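Side-chain contacts in protein disulfide-isomerase A4 (Rattus norvegicus, PDB 3EC3), which catalyses the rearrangement of disulfide bonds in proteins of the endoplasmic reticulum, and is represented here by its noncatalytic thioredoxin-like b and b' domains: residues A[31-35]-A[36-40]; A[44-47]-A[48-52]; A[144-147]-A[148-151]; A[217-220]-A[221-224]. The protein carries 1 engineered substitution. All coordinates share one frame; numbering follows the deposited sequence.

Contact 1. Residues A[31-35]-A[36-40]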
loop_
_atom_site.group_PDB
_atom_site.type_symbol
_atom_site.label_atom_id
_atom_site.label_comp_id
_atom_site.label_asym_id
_atom_site.label_seq_id
_atom_site.Cartn_x
_atom_site.Cartn_y
_atom_site.Cartn_z
ATOM N N GLY A 31 -14.328 -7.455 7.100
ATOM C CA GLY A 31 -15.540 -7.057 7.852
ATOM C C GLY A 31 -15.773 -8.030 9.000
ATOM O O GLY A 31 -15.878 -9.251 8.774
ATOM N N VAL A 32 -15.910 -7.522 10.226
ATOM C CA VAL A 32 -16.109 -8.423 11.381
ATOM C C VAL A 32 -17.477 -8.118 11.969
ATOM O O VAL A 32 -17.661 -7.060 12.577
ATOM C CB VAL A 32 -15.033 -8.180 12.469
ATOM C CG1 VAL A 32 -15.228 -9.130 13.702
ATOM C CG2 VAL A 32 -13.573 -8.324 11.880
ATOM N N PHE A 33 -18.400 -9.052 11.837
ATOM C CA PHE A 33 -19.827 -8.819 12.109
ATOM C C PHE A 33 -20.437 -9.922 12.921
ATOM O O PHE A 33 -19.824 -10.958 13.108
ATOM C CB PHE A 33 -20.561 -8.537 10.787
ATOM C CG PHE A 33 -20.089 -7.248 10.150
ATOM C CD1 PHE A 33 -19.244 -7.284 9.031
ATOM C CD2 PHE A 33 -20.406 -6.006 10.751
ATOM C CE1 PHE A 33 -18.762 -6.094 8.461
ATOM C CE2 PHE A 33 -19.918 -4.811 10.207
ATOM C CZ PHE A 33 -19.083 -4.857 9.055
ATOM N N GLN A 34 -21.649 -9.708 13.405
ATOM C CA GLN A 34 -22.285 -10.701 14.281
ATOM C C GLN A 34 -22.886 -11.870 13.503
ATOM O O GLN A 34 -22.964 -12.986 13.993
ATOM C CB GLN A 34 -23.317 -10.012 15.159
ATOM C CG GLN A 34 -22.685 -8.825 15.963
ATOM C CD GLN A 34 -23.619 -8.263 16.963
ATOM O OE1 GLN A 34 -23.785 -7.033 17.055
ATOM N NE2 GLN A 34 -24.299 -9.149 17.703
ATOM N N GLY A 35 -23.260 -11.623 12.260
ATOM C CA GLY A 35 -23.839 -12.674 11.443
ATOM C C GLY A 35 -24.339 -12.167 10.114
ATOM O O GLY A 35 -24.257 -10.982 9.807
ATOM N N VAL A 36 -24.914 -13.074 9.340
ATOM C CA VAL A 36 -25.240 -12.783 7.959
ATOM C C VAL A 36 -26.421 -11.763 7.771
ATOM O O VAL A 36 -26.560 -11.163 6.711
ATOM C CB VAL A 36 -25.461 -14.103 7.216
ATOM C CG1 VAL A 36 -26.733 -14.811 7.720
ATOM C CG2 VAL A 36 -25.536 -13.849 5.718
ATOM N N GLY A 37 -27.188 -11.515 8.831
ATOM C CA GLY A 37 -28.301 -10.545 8.780
ATOM C C GLY A 37 -27.947 -9.237 9.479
ATOM O O GLY A 37 -28.801 -8.347 9.592
ATOM N N ASP A 38 -26.689 -9.109 9.927
ATOM C CA ASP A 38 -26.211 -7.937 10.693
ATOM C C ASP A 38 -26.312 -6.661 9.805
ATOM O O ASP A 38 -25.719 -6.609 8.740
ATOM C CB ASP A 38 -24.750 -8.225 11.163
ATOM C CG ASP A 38 -24.171 -7.152 12.085
ATOM O OD1 ASP A 38 -24.755 -6.061 12.138
ATOM O OD2 ASP A 38 -23.108 -7.391 12.759
ATOM N N PRO A 39 -27.117 -5.657 10.195
ATOM C CA PRO A 39 -27.222 -4.504 9.302
ATOM C C PRO A 39 -25.831 -3.925 8.876
ATOM O O PRO A 39 -25.675 -3.513 7.732
ATOM C CB PRO A 39 -28.073 -3.536 10.125
ATOM C CG PRO A 39 -28.972 -4.427 10.896
ATOM C CD PRO A 39 -28.028 -5.508 11.355
ATOM N N GLY A 40 -24.835 -3.955 9.769
ATOM C CA GLY A 40 -23.505 -3.420 9.440
ATOM C C GLY A 40 -22.860 -4.267 8.347
ATOM O O GLY A 40 -22.227 -3.754 7.399
HETATM O O HOH W 1 -22.039 -5.994 14.545
#
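A type I beta turn from Gly35 to Asp38 links the end of strand 28-32 to helix 39-51, closed by Asp38 N donating to Gly35 O at 3.1 Å. Gly35 is almost fully stretched (phi 174°), a conformation that suits glycine, since a beta carbon there would run into Val36 N. Asp38 is the N-cap. With CG anti to the backbone N (chi1 -174°), its carboxylate reaches both ways: OD1 accepts from Gly40 N at 3.2 Å, while the anti lone pair of OD2 takes a nearly straight bond from Gln34 N at 2.8 Å. A water joins OD2 to Gln34 OE1. OD2 also lies at the edge of the Phe33 ring, whose plane stands 89° to the carboxylate. One face of that ring covers Gly40, with CE2 3.5 Å from Gly40 C, leaving little room for a beta carbon, so a glycine suits the place. Replacing Asp38 by alanine would probably leave Gln34 N and Gly40 N without their acceptor and free the turn to shift against the helix start. Behind the turn, Gly31 pairs with strand 57-60 in this beta-alpha-beta unit, and Phe33 packs on Tyr41 of helix 39-51 and on Phe61 and Val97.

Contact 2. Residues A[44-47]-A[48-52]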
loop_
_atom_site.group_PDB
_atom_site.type_symbol
_atom_site.label_atom_id
_atom_site.label_comp_id
_atom_site.label_asym_id
_atom_site.label_seq_id
_atom_site.Cartn_x
_atom_site.Cartn_y
_atom_site.Cartn_z
ATOM N N TYR A 44 -21.514 -3.136 4.630
ATOM C CA TYR A 44 -20.168 -3.547 4.167
ATOM C C TYR A 44 -20.235 -4.210 2.785
ATOM O O TYR A 44 -19.469 -3.841 1.885
ATOM C CB TYR A 44 -19.554 -4.489 5.216
ATOM C CG TYR A 44 -18.207 -5.092 4.795
ATOM C CD1 TYR A 44 -18.074 -6.453 4.551
ATOM C CD2 TYR A 44 -17.080 -4.284 4.671
ATOM C CE1 TYR A 44 -16.841 -6.998 4.170
ATOM C CE2 TYR A 44 -15.859 -4.806 4.288
ATOM C CZ TYR A 44 -15.754 -6.178 4.027
ATOM O OH TYR A 44 -14.505 -6.697 3.685
ATOM N N GLN A 45 -21.185 -5.142 2.591
ATOM C CA GLN A 45 -21.336 -5.837 1.301
ATOM C C GLN A 45 -21.696 -4.849 0.181
ATOM O O GLN A 45 -21.292 -5.053 -0.948
ATOM C CB GLN A 45 -22.354 -7.020 1.350
ATOM C CG GLN A 45 -21.835 -8.386 1.980
ATOM C CD GLN A 45 -20.874 -9.236 1.060
ATOM O OE1 GLN A 45 -20.226 -8.695 0.151
ATOM N NE2 GLN A 45 -20.772 -10.565 1.327
ATOM N N ASP A 46 -22.496 -3.826 0.502
ATOM C CA ASP A 46 -22.852 -2.735 -0.451
ATOM C C ASP A 46 -21.602 -1.962 -0.903
ATOM O O ASP A 46 -21.370 -1.791 -2.103
ATOM C CB ASP A 46 -23.855 -1.811 0.225
ATOM C CG ASP A 46 -24.517 -0.827 -0.726
ATOM O OD1 ASP A 46 -23.896 -0.382 -1.715
ATOM O OD2 ASP A 46 -25.679 -0.466 -0.441
ATOM N N ALA A 47 -20.812 -1.509 0.064
ATOM C CA ALA A 47 -19.507 -0.894 -0.199
ATOM C C ALA A 47 -18.547 -1.782 -1.018
ATOM O O ALA A 47 -17.854 -1.307 -1.937
ATOM C CB ALA A 47 -18.838 -0.510 1.121
ATOM N N ALA A 48 -18.457 -3.049 -0.632
ATOM C CA ALA A 48 -17.581 -4.012 -1.284
ATOM C C ALA A 48 -17.989 -4.222 -2.753
ATOM O O ALA A 48 -17.145 -4.310 -3.648
ATOM C CB ALA A 48 -17.636 -5.319 -0.535
ATOM N N ASN A 49 -19.297 -4.303 -2.991
ATOM C CA ASN A 49 -19.806 -4.510 -4.337
ATOM C C ASN A 49 -19.340 -3.400 -5.270
ATOM O O ASN A 49 -18.880 -3.660 -6.386
ATOM C CB ASN A 49 -21.339 -4.599 -4.365
ATOM C CG ASN A 49 -21.852 -4.721 -5.770
ATOM O OD1 ASN A 49 -21.515 -5.681 -6.476
ATOM N ND2 ASN A 49 -22.591 -3.710 -6.230
ATOM N N THR A 50 -19.422 -2.167 -4.783
ATOM C CA THR A 50 -18.996 -1.007 -5.538
ATOM C C THR A 50 -17.505 -1.055 -5.854
ATOM O O THR A 50 -17.084 -0.712 -6.963
ATOM C CB THR A 50 -19.363 0.282 -4.775
ATOM O OG1 THR A 50 -20.792 0.388 -4.709
ATOM C CG2 THR A 50 -18.820 1.499 -5.459
ATOM N N LEU A 51 -16.708 -1.489 -4.882
ATOM C CA LEU A 51 -15.246 -1.545 -5.038
ATOM C C LEU A 51 -14.673 -2.891 -5.531
ATOM O O LEU A 51 -13.453 -3.070 -5.566
ATOM C CB LEU A 51 -14.560 -1.122 -3.729
ATOM C CG LEU A 51 -14.660 0.318 -3.221
ATOM C CD1 LEU A 51 -14.017 0.461 -1.843
ATOM C CD2 LEU A 51 -13.983 1.303 -4.206
ATOM N N ARG A 52 -15.534 -3.803 -5.971
ATOM C CA ARG A 52 -15.132 -5.208 -6.241
ATOM C C ARG A 52 -14.088 -5.442 -7.350
ATOM O O ARG A 52 -13.412 -6.473 -7.344
ATOM C CB ARG A 52 -16.369 -6.093 -6.509
ATOM C CG ARG A 52 -17.015 -5.911 -7.884
ATOM C CD ARG A 52 -18.373 -6.643 -7.966
ATOM N NE ARG A 52 -18.243 -8.084 -7.686
ATOM C CZ ARG A 52 -19.148 -8.820 -7.046
ATOM N NH1 ARG A 52 -20.267 -8.267 -6.589
ATOM N NH2 ARG A 52 -18.929 -10.118 -6.854
#
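Thr50 turns back on Asp46 one helical turn earlier: its hydroxyl is anti to the carbonyl carbon (chi1 -66°), which swings OG1 over Asp46 O in a weak bond of 3.4 Å. The same oxygen takes a weak bond from Thr50 N, so backbone N-H and hydroxyl share one acceptor; threonine suits this exposed side because its hydroxyl can fold back on the helix's own carbonyl. The Asp46 side chain starts away from the next turn but its carboxylate bends back, OD1 coming to 4.4 Å from Thr50 OG1. Asn49, also on the outer side, sends its amide forward, where OD1 receives Arg52 NH1 at 2.9 Å, edge on to the guanidinium and in the carbonyl plane. Elsewhere backbone bonds carry the contact, among them Ala48 N to Tyr44 O at 2.8 Å. The CB of Ala48 sits 3.4 Å from that same carbonyl oxygen. Small Ala47 and Ala48 let this buried side of the helix approach its neighbours, whereas the longer Tyr44 reaches past to bond His58 O through OH, and Gln45 OE1 accepts from Ser8 N. Within the thioredoxin-like fold the helix is thus flanked: Ala48 and Leu51 meet Phe57 of strand 57-60, while Ala47 packs on Ile106 and Leu51 on Val110 of helix 103-113.

Contact 3. Residues A[144-147]-A[148-151]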
loop_
_atom_site.group_PDB
_atom_site.type_symbol
_atom_site.label_atom_id
_atom_site.label_comp_id
_atom_site.label_asym_id
_atom_site.label_seq_id
_atom_site.Cartn_x
_atom_site.Cartn_y
_atom_site.Cartn_z
ATOM N N PHE A 144 10.889 -10.457 -2.404
ATOM C CA PHE A 144 10.428 -10.797 -1.063
ATOM C C PHE A 144 10.565 -12.295 -0.714
ATOM O O PHE A 144 10.051 -12.760 0.341
ATOM C CB PHE A 144 8.963 -10.332 -0.871
ATOM C CG PHE A 144 8.828 -8.840 -0.824
ATOM C CD1 PHE A 144 8.376 -8.131 -1.941
ATOM C CD2 PHE A 144 9.124 -8.154 0.361
ATOM C CE1 PHE A 144 8.285 -6.697 -1.894
ATOM C CE2 PHE A 144 9.049 -6.736 0.422
ATOM C CZ PHE A 144 8.583 -6.032 -0.724
ATOM N N SER A 145 11.242 -13.064 -1.574
ATOM C CA SER A 145 11.456 -14.478 -1.286
ATOM C C SER A 145 12.384 -14.597 -0.049
ATOM O O SER A 145 13.116 -13.646 0.291
ATOM C CB SER A 145 12.089 -15.192 -2.518
ATOM O OG SER A 145 13.467 -14.751 -2.684
ATOM N N PHE A 146 12.387 -15.772 0.580
ATOM C CA PHE A 146 13.188 -16.032 1.777
ATOM C C PHE A 146 14.659 -15.573 1.642
ATOM O O PHE A 146 15.219 -14.904 2.544
ATOM C CB PHE A 146 13.120 -17.541 2.094
ATOM C CG PHE A 146 13.819 -17.920 3.388
ATOM C CD1 PHE A 146 15.079 -18.529 3.379
ATOM C CD2 PHE A 146 13.210 -17.641 4.616
ATOM C CE1 PHE A 146 15.739 -18.882 4.596
ATOM C CE2 PHE A 146 13.850 -17.980 5.847
ATOM C CZ PHE A 146 15.103 -18.584 5.843
ATOM N N ASP A 147 15.295 -15.920 0.529
ATOM C CA ASP A 147 16.727 -15.620 0.370
ATOM C C ASP A 147 17.048 -14.147 0.122
ATOM O O ASP A 147 18.235 -13.733 0.301
ATOM C CB ASP A 147 17.393 -16.490 -0.752
ATOM C CG ASP A 147 17.634 -17.902 -0.324
ATOM O OD1 ASP A 147 17.602 -18.176 0.904
ATOM O OD2 ASP A 147 17.858 -18.794 -1.197
ATOM N N TYR A 148 16.061 -13.350 -0.318
ATOM C CA TYR A 148 16.360 -11.966 -0.732
ATOM C C TYR A 148 15.611 -10.874 0.019
ATOM O O TYR A 148 15.843 -9.689 -0.210
ATOM C CB TYR A 148 16.149 -11.806 -2.264
ATOM C CG TYR A 148 17.134 -12.659 -2.988
ATOM C CD1 TYR A 148 16.832 -13.977 -3.358
ATOM C CD2 TYR A 148 18.431 -12.170 -3.230
ATOM C CE1 TYR A 148 17.835 -14.816 -3.984
ATOM C CE2 TYR A 148 19.400 -12.955 -3.805
ATOM C CZ TYR A 148 19.108 -14.258 -4.187
ATOM O OH TYR A 148 20.121 -14.978 -4.802
ATOM N N ARG A 149 14.679 -11.278 0.869
ATOM C CA ARG A 149 13.760 -10.318 1.507
ATOM C C ARG A 149 14.474 -9.448 2.551
ATOM O O ARG A 149 14.077 -8.310 2.780
ATOM C CB ARG A 149 12.597 -11.052 2.168
ATOM C CG ARG A 149 12.977 -11.979 3.305
ATOM C CD ARG A 149 11.785 -12.815 3.706
ATOM N NE ARG A 149 12.066 -13.517 4.957
ATOM C CZ ARG A 149 11.343 -14.527 5.448
ATOM N NH1 ARG A 149 10.284 -14.986 4.792
ATOM N NH2 ARG A 149 11.692 -15.092 6.608
ATOM N N THR A 150 15.537 -9.960 3.194
ATOM C CA THR A 150 16.266 -9.107 4.127
ATOM C C THR A 150 16.828 -7.874 3.416
ATOM O O THR A 150 16.626 -6.739 3.891
ATOM C CB THR A 150 17.361 -9.900 4.885
ATOM O OG1 THR A 150 16.674 -10.860 5.686
ATOM C CG2 THR A 150 18.136 -8.994 5.879
ATOM N N ALA A 151 17.526 -8.092 2.300
ATOM C CA ALA A 151 18.081 -6.985 1.524
ATOM C C ALA A 151 16.995 -6.058 0.977
ATOM O O ALA A 151 17.173 -4.847 0.918
ATOM C CB ALA A 151 19.027 -7.513 0.385
HETATM O O HOH W 2 9.343 -14.873 1.944
HETATM O O HOH W 3 16.673 -12.709 3.134
HETATM O O HOH W 4 18.610 -10.762 1.766
#
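Ser145 O accepts from Tyr148 N at 3.0 Å, the donor standing well above the carbonyl plane, and more weakly from Arg149 N at 2.9 Å, where the bond is bent to 127°. One carbonyl thus serves two amides at the start of helix 149-163, for which Tyr148 is the N-cap. Water continues the network: one molecule donates to Phe144 O at 2.7 Å and accepts from Arg149 NH1, and a second joins Phe146 O to Thr150 N. Ser145 OG bonds Asp143 OD1 and also meets the edge of the Tyr148 ring, 3.5 Å from CD1; a serine suits the place because its short side chain can bond Asp143 and still lie at the ring edge. One face of that ring lies over the carbonyl of Asp147. Arg149 leaves the backbone with CG between the N and the carbonyl carbon (chi1 63°), then runs extended past the Ser145 carbonyl, its long aliphatic part covering the turn. At its end Phe146 CD2 lies 3.5 Å above one guanidinium face, toward the rim, with ring and guanidinium planes 70° apart, so this is no parallel stack. The contact is an outer corner of the second thioredoxin-like domain, leading from strand 135-140 into helix 149-163, with Phe144 folded back on Thr152 and Gln153 of that helix.

Contact 4. Residues A[217-220]-A[221-224]. Unlike the reference sequence in segment 217-220: Arg220 (reference Gln).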
loop_
_atom_site.group_PDB
_atom_site.type_symbol
_atom_site.label_atom_id
_atom_site.label_comp_id
_atom_site.label_asym_id
_atom_site.label_seq_id
_atom_site.Cartn_x
_atom_site.Cartn_y
_atom_site.Cartn_z
ATOM N N ASP A 217 18.917 10.400 3.624
ATOM C CA ASP A 217 19.294 11.811 3.434
ATOM C C ASP A 217 19.206 12.279 1.988
ATOM O O ASP A 217 18.586 13.314 1.695
ATOM C CB ASP A 217 20.704 12.053 3.961
ATOM C CG ASP A 217 20.773 11.997 5.469
ATOM O OD1 ASP A 217 19.730 12.223 6.123
ATOM O OD2 ASP A 217 21.867 11.721 6.007
ATOM N N ALA A 218 19.811 11.502 1.095
ATOM C CA ALA A 218 19.821 11.811 -0.317
ATOM C C ALA A 218 18.393 11.787 -0.859
ATOM O O ALA A 218 17.963 12.720 -1.567
ATOM C CB ALA A 218 20.700 10.827 -1.046
ATOM N N LEU A 219 17.633 10.740 -0.499
ATOM C CA LEU A 219 16.231 10.712 -0.848
ATOM C C LEU A 219 15.462 11.889 -0.240
ATOM O O LEU A 219 14.658 12.505 -0.926
ATOM C CB LEU A 219 15.576 9.365 -0.461
ATOM C CG LEU A 219 14.086 9.238 -0.853
ATOM C CD1 LEU A 219 13.938 9.256 -2.372
ATOM C CD2 LEU A 219 13.460 7.940 -0.229
ATOM N N ARG A 220 15.699 12.221 1.026
ATOM C CA ARG A 220 14.987 13.365 1.630
ATOM C C ARG A 220 15.267 14.713 0.916
ATOM O O ARG A 220 14.370 15.556 0.792
ATOM C CB ARG A 220 15.271 13.517 3.138
ATOM C CG ARG A 220 14.078 14.174 3.856
ATOM C CD ARG A 220 14.424 15.157 4.963
ATOM N NE ARG A 220 13.287 16.068 5.194
ATOM C CZ ARG A 220 12.350 15.920 6.140
ATOM N NH1 ARG A 220 12.411 14.904 6.991
ATOM N NH2 ARG A 220 11.360 16.812 6.258
ATOM N N GLU A 221 16.504 14.878 0.452
ATOM C CA GLU A 221 16.940 16.081 -0.271
ATOM C C GLU A 221 16.248 16.244 -1.625
ATOM O O GLU A 221 15.844 17.345 -1.997
ATOM C CB GLU A 221 18.458 16.053 -0.435
ATOM C CG GLU A 221 19.183 16.045 0.904
ATOM C CD GLU A 221 20.722 16.075 0.802
ATOM O OE1 GLU A 221 21.312 15.555 -0.182
ATOM O OE2 GLU A 221 21.347 16.602 1.741
ATOM N N PHE A 222 16.120 15.136 -2.345
ATOM C CA PHE A 222 15.448 15.037 -3.641
ATOM C C PHE A 222 13.958 15.404 -3.547
ATOM O O PHE A 222 13.464 16.223 -4.334
ATOM C CB PHE A 222 15.660 13.608 -4.178
ATOM C CG PHE A 222 14.930 13.280 -5.460
ATOM C CD1 PHE A 222 14.081 12.161 -5.509
ATOM C CD2 PHE A 222 15.135 14.020 -6.625
ATOM C CE1 PHE A 222 13.416 11.805 -6.684
ATOM C CE2 PHE A 222 14.476 13.683 -7.811
ATOM C CZ PHE A 222 13.612 12.574 -7.845
ATOM N N VAL A 223 13.257 14.801 -2.580
ATOM C CA VAL A 223 11.851 15.138 -2.287
ATOM C C VAL A 223 11.679 16.613 -1.832
ATOM O O VAL A 223 10.733 17.298 -2.259
ATOM C CB VAL A 223 11.243 14.146 -1.247
ATOM C CG1 VAL A 223 9.854 14.580 -0.790
ATOM C CG2 VAL A 223 11.229 12.691 -1.834
HETATM N N MSE A 224 12.568 17.087 -0.967
HETATM C CA MSE A 224 12.536 18.481 -0.520
HETATM C C MSE A 224 12.737 19.426 -1.713
HETATM O O MSE A 224 12.015 20.434 -1.855
HETATM C CB MSE A 224 13.591 18.755 0.562
HETATM C CG MSE A 224 13.097 18.561 1.994
HETATM SE SE MSE A 224 11.608 19.799 2.409
HETATM C CE MSE A 224 11.171 19.292 4.276
#
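The guanidinium of Arg220, an engineered residue on the last helix of the second thioredoxin-like domain, is met in its plane, at the edge, by the methyl of Met224, present as selenomethionine. NH2 and CE are only 3.2 Å apart, which is tight for such a pair. The two side chains run side by side, pointing the same way, with CG of Arg220 roughly anti to the backbone N (chi1 -152°) and both chains bent at chi2. Arg220 NH1 makes a salt bridge with Asp165 OD2, which gives the charge a mate. Across the helix the Phe222 ring is also touched at its edge, here by Leu219 CD1 at 4.3 Å from Phe222 CD1. That methyl reaches Val223 as well, CD1 to CG2 being 4.4 Å, so three branched or aromatic residues form one apolar side. Such residues suit the place, for this side faces the sheet: Leu219 and Phe222 lie on Ala197, Val223 on Val136, and Leu219 also on Val162 of helix 149-163. Asp217 and Glu221 belong to the exposed side, fitting for acidic residues. The helix itself is held by successive i to i+4 bonds, and Val223 N aims almost straight at Leu219 O, 3.2 Å away and at 177°.

In the fold
The chain holds two thioredoxin-like units with the same strand order, and the four contacts divide between them. Contacts 1 and 2 share helix 39-51 in the first; their centres are 14 Å apart and they touch, with Phe33 CE1 3.7 Å from Tyr44 CB. Contacts 3 and 4 lie in the second, about 26 Å apart between centres. Contact 3 corresponds in topology to contact 1, some 39 Å away between centres: each leads from the central strand into the following helix, where catalytic thioredoxin domains carry their CXXC motif. Neither has a cysteine, consistent with these domains being noncatalytic. Contact 4 occupies the closing helix, the counterpart of helix 103-113 that contact 2 packs against.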